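Local coordinates for cell cycle regulatory protein GcrA (Caulobacter crescentus, PDB 5YIU) that regulates the Caulobacter cell cycle by activating transcription, this fragment being its small, all-helical DNA-binding domain, at residues Gln27-Leu32 / Asn38-Lys43; Met5-Glu10 / Gly33-Asn38. All blocks are in the same frame, centred on the assembly; numbering follows the deposited sequence. Where two conformers were deposited one is given.

Contact 1: Gln27-Leu32 / Asn38-Lys43; sequences QIAKQL and NAVIGK
Ile28 meets Val40 of helix 37-47 through its short branch. Its side chain is set by CG1 standing anti to the carbonyl carbon (chi1 -66°), which leaves CG2 anti to the backbone N and turned to the second helix; there Ile28 CG2 lies 4.0 Å from Val40 CG1. Ile28 also packs on Leu18 and Trp19 of helix 9-21. One position on, Ala29 brings the backbones closest: its CA is 6.3 Å from the CA of Val40. With nothing beyond CB on this residue, the valine methyl settles against the helix surface itself, Val40 CG2 being 3.8 Å from Ala29 CA and equally near its CB. Leu32, a turn after Ile28, reaches across with one methyl, Leu32 CD1 to Val40 CG2 at 4.2 Å, and touches Trp7 as well. On the other side, Val40 is the residue of 38-43 that touches the first segment. With CG1 anti to the backbone N (chi1 166°), CG1 faces Ile28 while CG2 faces Ala29 and Leu32. The axes of the two segments come within 9.2 Å at 103°, close to perpendicular. The pair is consistent with the helix-turn-helix of this family, in which helix 37-47 would probably be the recognition helix. Across these segments the join is purely apolar, without a hydrogen bond, and Ile28, Ala29 and Val40 are buried, consistent with a piece of the hydrophobic core.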
loop_
_atom_site.group_PDB
_atom_site.type_symbol
_atom_site.label_atom_id
_atom_site.label_comp_id
_atom_site.label_asym_id
_atom_site.label_seq_id
_atom_site.Cartn_x
_atom_site.Cartn_y
_atom_site.Cartn_z
ATOM N N GLN A 27 6.558 -1.184 6.349
ATOM C CA GLN A 27 7.525 -0.406 5.583
ATOM C C GLN A 27 6.854 0.245 4.394
ATOM O O GLN A 27 7.112 1.402 4.081
ATOM C CB GLN A 27 8.649 -1.310 5.077
ATOM C CG GLN A 27 9.635 -1.773 6.128
ATOM C CD GLN A 27 10.665 -2.753 5.568
ATOM O OE1 GLN A 27 10.341 -3.899 5.224
ATOM N NE2 GLN A 27 11.914 -2.304 5.471
ATOM N N ILE A 28 5.993 -0.509 3.723
ATOM C CA ILE A 28 5.291 0.025 2.561
ATOM C C ILE A 28 4.369 1.181 2.944
ATOM O O ILE A 28 4.326 2.197 2.258
ATOM C CB ILE A 28 4.506 -1.087 1.840
ATOM C CG1 ILE A 28 5.486 -2.106 1.241
ATOM C CG2 ILE A 28 3.592 -0.501 0.774
ATOM C CD1 ILE A 28 4.835 -3.324 0.669
ATOM N N ALA A 29 3.648 1.031 4.052
ATOM C CA ALA A 29 2.793 2.111 4.537
ATOM C C ALA A 29 3.615 3.370 4.799
ATOM O O ALA A 29 3.198 4.484 4.455
ATOM C CB ALA A 29 2.055 1.685 5.790
ATOM N N LYS A 30 4.786 3.183 5.408
ATOM C CA LYS A 30 5.657 4.305 5.740
ATOM C C LYS A 30 6.124 5.014 4.470
ATOM O O LYS A 30 6.138 6.243 4.401
ATOM C CB LYS A 30 6.860 3.817 6.550
ATOM C CG LYS A 30 7.645 4.910 7.256
ATOM C CD LYS A 30 8.932 5.237 6.523
ATOM C CE LYS A 30 9.759 6.259 7.292
ATOM N NZ LYS A 30 11.016 6.605 6.573
ATOM N N GLN A 31 6.495 4.243 3.457
ATOM C CA GLN A 31 6.967 4.841 2.210
ATOM C C GLN A 31 5.858 5.509 1.388
ATOM O O GLN A 31 6.072 6.552 0.785
ATOM C CB GLN A 31 7.738 3.814 1.381
ATOM C CG GLN A 31 8.999 3.336 2.087
ATOM C CD GLN A 31 9.900 2.499 1.206
ATOM O OE1 GLN A 31 9.923 2.657 -0.017
ATOM N NE2 GLN A 31 10.654 1.597 1.828
ATOM N N LEU A 32 4.667 4.924 1.372
ATOM C CA LEU A 32 3.545 5.529 0.663
ATOM C C LEU A 32 3.083 6.806 1.349
ATOM O O LEU A 32 2.803 7.811 0.694
ATOM C CB LEU A 32 2.376 4.547 0.605
ATOM C CG LEU A 32 2.516 3.327 -0.304
ATOM C CD1 LEU A 32 1.374 2.370 -0.024
ATOM C CD2 LEU A 32 2.515 3.762 -1.767
ATOM N N ASN A 38 -2.428 -1.903 8.152
ATOM C CA ASN A 38 -3.562 -2.763 7.859
ATOM C C ASN A 38 -4.252 -2.413 6.549
ATOM O O ASN A 38 -4.758 -3.299 5.860
ATOM C CB ASN A 38 -4.570 -2.736 9.009
ATOM C CG ASN A 38 -4.089 -3.513 10.223
ATOM O OD1 ASN A 38 -3.025 -4.135 10.199
ATOM N ND2 ASN A 38 -4.874 -3.474 11.293
ATOM N N ALA A 39 -4.263 -1.129 6.189
ATOM C CA ALA A 39 -4.878 -0.741 4.930
ATOM C C ALA A 39 -4.032 -1.238 3.748
ATOM O O ALA A 39 -4.574 -1.658 2.717
ATOM C CB ALA A 39 -5.092 0.764 4.868
ATOM N N VAL A 40 -2.709 -1.225 3.907
ATOM C CA VAL A 40 -1.827 -1.811 2.903
ATOM C C VAL A 40 -2.118 -3.308 2.741
ATOM O O VAL A 40 -2.234 -3.813 1.627
ATOM C CB VAL A 40 -0.343 -1.560 3.252
ATOM C CG1 VAL A 40 0.568 -2.448 2.427
ATOM C CG2 VAL A 40 0.007 -0.084 3.057
ATOM N N ILE A 41 -2.248 -4.017 3.862
ATOM C CA ILE A 41 -2.573 -5.441 3.807
ATOM C C ILE A 41 -3.880 -5.684 3.049
ATOM O O ILE A 41 -3.954 -6.553 2.178
ATOM C CB ILE A 41 -2.639 -6.064 5.220
ATOM C CG1 ILE A 41 -1.227 -6.118 5.819
ATOM C CG2 ILE A 41 -3.274 -7.459 5.173
ATOM C CD1 ILE A 41 -1.177 -6.487 7.306
ATOM N N GLY A 42 -4.903 -4.893 3.348
ATOM C CA GLY A 42 -6.153 -5.037 2.635
ATOM C C GLY A 42 -5.999 -4.863 1.136
ATOM O O GLY A 42 -6.614 -5.595 0.345
ATOM N N LYS A 43 -5.211 -3.874 0.728
ATOM C CA LYS A 43 -4.986 -3.634 -0.694
ATOM C C LYS A 43 -4.212 -4.774 -1.356
ATOM O O LYS A 43 -4.540 -5.174 -2.471
ATOM C CB LYS A 43 -4.279 -2.290 -0.905
ATOM C CG LYS A 43 -4.073 -1.902 -2.360
ATOM C CD LYS A 43 -5.382 -1.813 -3.122
ATOM C CE LYS A 43 -5.162 -1.212 -4.497
ATOM N NZ LYS A 43 -6.434 -1.169 -5.279
#

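Contact 2: Met5-Glu10 / Gly33-Asn38; sequences MSWTDE and GGVTRN
The N-terminal arm ahead of helix 9-21 passes here beside the turn of the probable helix-turn-helix, the loop that leads from helix 25-32 into helix 37-47. Met5 meets that turn with the start of its side chain: in the conformer given, Met5 CG lies 3.6 Å from Gly34 O. The polar part of the contact runs through one water, which accepts from Met5 N at 2.9 Å and donates to Gly34 O at 2.7 Å. Gly34 O therefore has the water as hydrogen-bond partner and a methylene of Met5 against it. The neighbouring carbonyl, Gly33 O, is bonded to Arg11 of helix 9-21. Both glycines take positive phi, 83° at Gly33 and 64° at Gly34, as the chain leaves helix 25-32 and turns towards Val35. Trp7, at the centre of an inverse gamma turn, carries its indole toward Val35. Its benzo carbon CZ2 reaches Val35 CG2 at 4.2 Å, the two side chains crossing at about a right angle; the ring also touches Leu32, Val12 and Leu15, which ties this surface contact to the packing between the helices. Val35 offers CG2 because that methyl is anti to its backbone N, while CG1 sits between N and the carbonyl carbon (chi1 64°). No direct hydrogen bond links the arm to the turn. Their connection is one bridging water at the surface, one indole-to-methyl contact and a methylene lying against a carbonyl; the join is light, and Met5 is modelled in two conformations.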
loop_
_atom_site.group_PDB
_atom_site.type_symbol
_atom_site.label_atom_id
_atom_site.label_comp_id
_atom_site.label_asym_id
_atom_site.label_seq_id
_atom_site.Cartn_x
_atom_site.Cartn_y
_atom_site.Cartn_z
ATOM N N MET A 5 -6.359 8.105 1.543
ATOM C CA MET A 5 -5.710 8.354 0.253
ATOM C C MET A 5 -6.271 7.438 -0.821
ATOM O O MET A 5 -6.513 6.263 -0.575
ATOM C CB MET A 5 -4.201 8.116 0.341
ATOM C CG MET A 5 -3.442 9.057 1.247
ATOM S SD MET A 5 -3.468 10.763 0.675
ATOM C CE MET A 5 -2.225 11.480 1.760
ATOM N N SER A 6 -6.471 7.964 -2.022
ATOM C CA SER A 6 -6.865 7.153 -3.165
ATOM C C SER A 6 -5.734 6.224 -3.573
ATOM O O SER A 6 -4.558 6.604 -3.484
ATOM C CB SER A 6 -7.191 8.051 -4.356
ATOM O OG SER A 6 -8.365 8.802 -4.123
ATOM N N TRP A 7 -6.079 5.030 -4.032
ATOM C CA TRP A 7 -5.098 4.119 -4.592
ATOM C C TRP A 7 -4.886 4.498 -6.046
ATOM O O TRP A 7 -5.440 3.887 -6.957
ATOM C CB TRP A 7 -5.581 2.679 -4.467
ATOM C CG TRP A 7 -5.505 2.188 -3.054
ATOM C CD1 TRP A 7 -6.552 1.957 -2.203
ATOM C CD2 TRP A 7 -4.313 1.901 -2.309
ATOM N NE1 TRP A 7 -6.086 1.540 -0.980
ATOM C CE2 TRP A 7 -4.715 1.491 -1.022
ATOM C CE3 TRP A 7 -2.943 1.943 -2.612
ATOM C CZ2 TRP A 7 -3.797 1.133 -0.038
ATOM C CZ3 TRP A 7 -2.040 1.585 -1.631
ATOM C CH2 TRP A 7 -2.471 1.187 -0.362
ATOM N N THR A 8 -4.094 5.544 -6.247
ATOM C CA THR A 8 -3.727 6.001 -7.581
ATOM C C THR A 8 -2.881 4.948 -8.284
ATOM O O THR A 8 -2.332 4.059 -7.643
ATOM C CB THR A 8 -2.894 7.277 -7.488
ATOM O OG1 THR A 8 -1.709 7.002 -6.726
ATOM C CG2 THR A 8 -3.702 8.406 -6.821
ATOM N N ASP A 9 -2.760 5.052 -9.599
ATOM C CA ASP A 9 -1.930 4.120 -10.347
ATOM C C ASP A 9 -0.513 4.092 -9.795
ATOM O O ASP A 9 0.094 3.025 -9.700
ATOM C CB ASP A 9 -1.900 4.477 -11.831
ATOM C CG ASP A 9 -3.216 4.208 -12.522
ATOM O OD1 ASP A 9 -4.117 3.603 -11.897
ATOM O OD2 ASP A 9 -3.352 4.601 -13.699
ATOM N N GLU A 10 0.018 5.248 -9.414
ATOM C CA GLU A 10 1.374 5.283 -8.887
ATOM C C GLU A 10 1.483 4.578 -7.536
ATOM O O GLU A 10 2.444 3.866 -7.272
ATOM C CB GLU A 10 1.903 6.719 -8.785
ATOM C CG GLU A 10 3.380 6.776 -8.410
ATOM C CD GLU A 10 3.883 8.183 -8.166
ATOM O OE1 GLU A 10 3.124 9.144 -8.410
ATOM O OE2 GLU A 10 5.044 8.325 -7.727
ATOM N N GLY A 33 2.997 6.755 2.672
ATOM C CA GLY A 33 2.541 7.891 3.453
ATOM C C GLY A 33 1.029 7.982 3.525
ATOM O O GLY A 33 0.334 7.625 2.570
ATOM N N GLY A 34 0.518 8.459 4.659
ATOM C CA GLY A 34 -0.906 8.695 4.821
ATOM C C GLY A 34 -1.803 7.468 4.764
ATOM O O GLY A 34 -2.993 7.580 4.503
ATOM N N VAL A 35 -1.235 6.293 5.002
ATOM C CA VAL A 35 -2.002 5.051 4.976
ATOM C C VAL A 35 -1.408 4.126 6.035
ATOM O O VAL A 35 -0.216 4.212 6.340
ATOM C CB VAL A 35 -1.963 4.403 3.553
ATOM C CG1 VAL A 35 -0.540 3.996 3.168
ATOM C CG2 VAL A 35 -2.905 3.216 3.441
ATOM N N THR A 36 -2.236 3.272 6.630
ATOM C CA THR A 36 -1.758 2.383 7.682
ATOM C C THR A 36 -1.319 1.026 7.168
ATOM O O THR A 36 -1.626 0.622 6.047
ATOM C CB THR A 36 -2.846 2.101 8.723
ATOM O OG1 THR A 36 -3.937 1.436 8.082
ATOM C CG2 THR A 36 -3.324 3.387 9.385
ATOM N N ARG A 37 -0.604 0.318 8.031
ATOM C CA ARG A 37 -0.178 -1.043 7.780
ATOM C C ARG A 37 -1.352 -1.942 7.377
ATOM O O ARG A 37 -1.296 -2.649 6.364
ATOM C CB ARG A 37 0.487 -1.575 9.043
ATOM C CG ARG A 37 0.867 -3.009 8.963
ATOM C CD ARG A 37 1.486 -3.491 10.255
ATOM N NE ARG A 37 1.979 -4.844 10.056
ATOM C CZ ARG A 37 1.226 -5.930 10.160
ATOM N NH1 ARG A 37 -0.043 -5.824 10.491
ATOM N NH2 ARG A 37 1.749 -7.125 9.941
ATOM N N ASN A 38 -2.428 -1.903 8.152
ATOM C CA ASN A 38 -3.562 -2.763 7.859
ATOM C C ASN A 38 -4.252 -2.413 6.549
ATOM O O ASN A 38 -4.758 -3.299 5.860
ATOM C CB ASN A 38 -4.570 -2.736 9.009
ATOM C CG ASN A 38 -4.089 -3.513 10.223
ATOM O OD1 ASN A 38 -3.025 -4.135 10.199
ATOM N ND2 ASN A 38 -4.874 -3.474 11.293
HETATM O O HOH W 1 -5.139 6.294 3.450
#

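How the contacts relate
Contact 1 lies in the core and contact 2 at the surface, their centres about 7 Å apart. Both use helix 37-47 and share Asn38; their segments alternate along the chain, and the loop joining the two helices of contact 1 comes back to the N-terminal arm. They meet directly: Ala29 CB packs 3.4 Å from Val35 O, and Lys43 CB lies 3.6 Å from Trp7 CZ2. The chemistry follows the place. Helix against helix, contact 1 is wholly apolar, with no hydrogen bond across it, whereas contact 2 joins irregular chain to irregular chain, mixing a water bridge and backbone carbonyls with one indole-to-methyl touch.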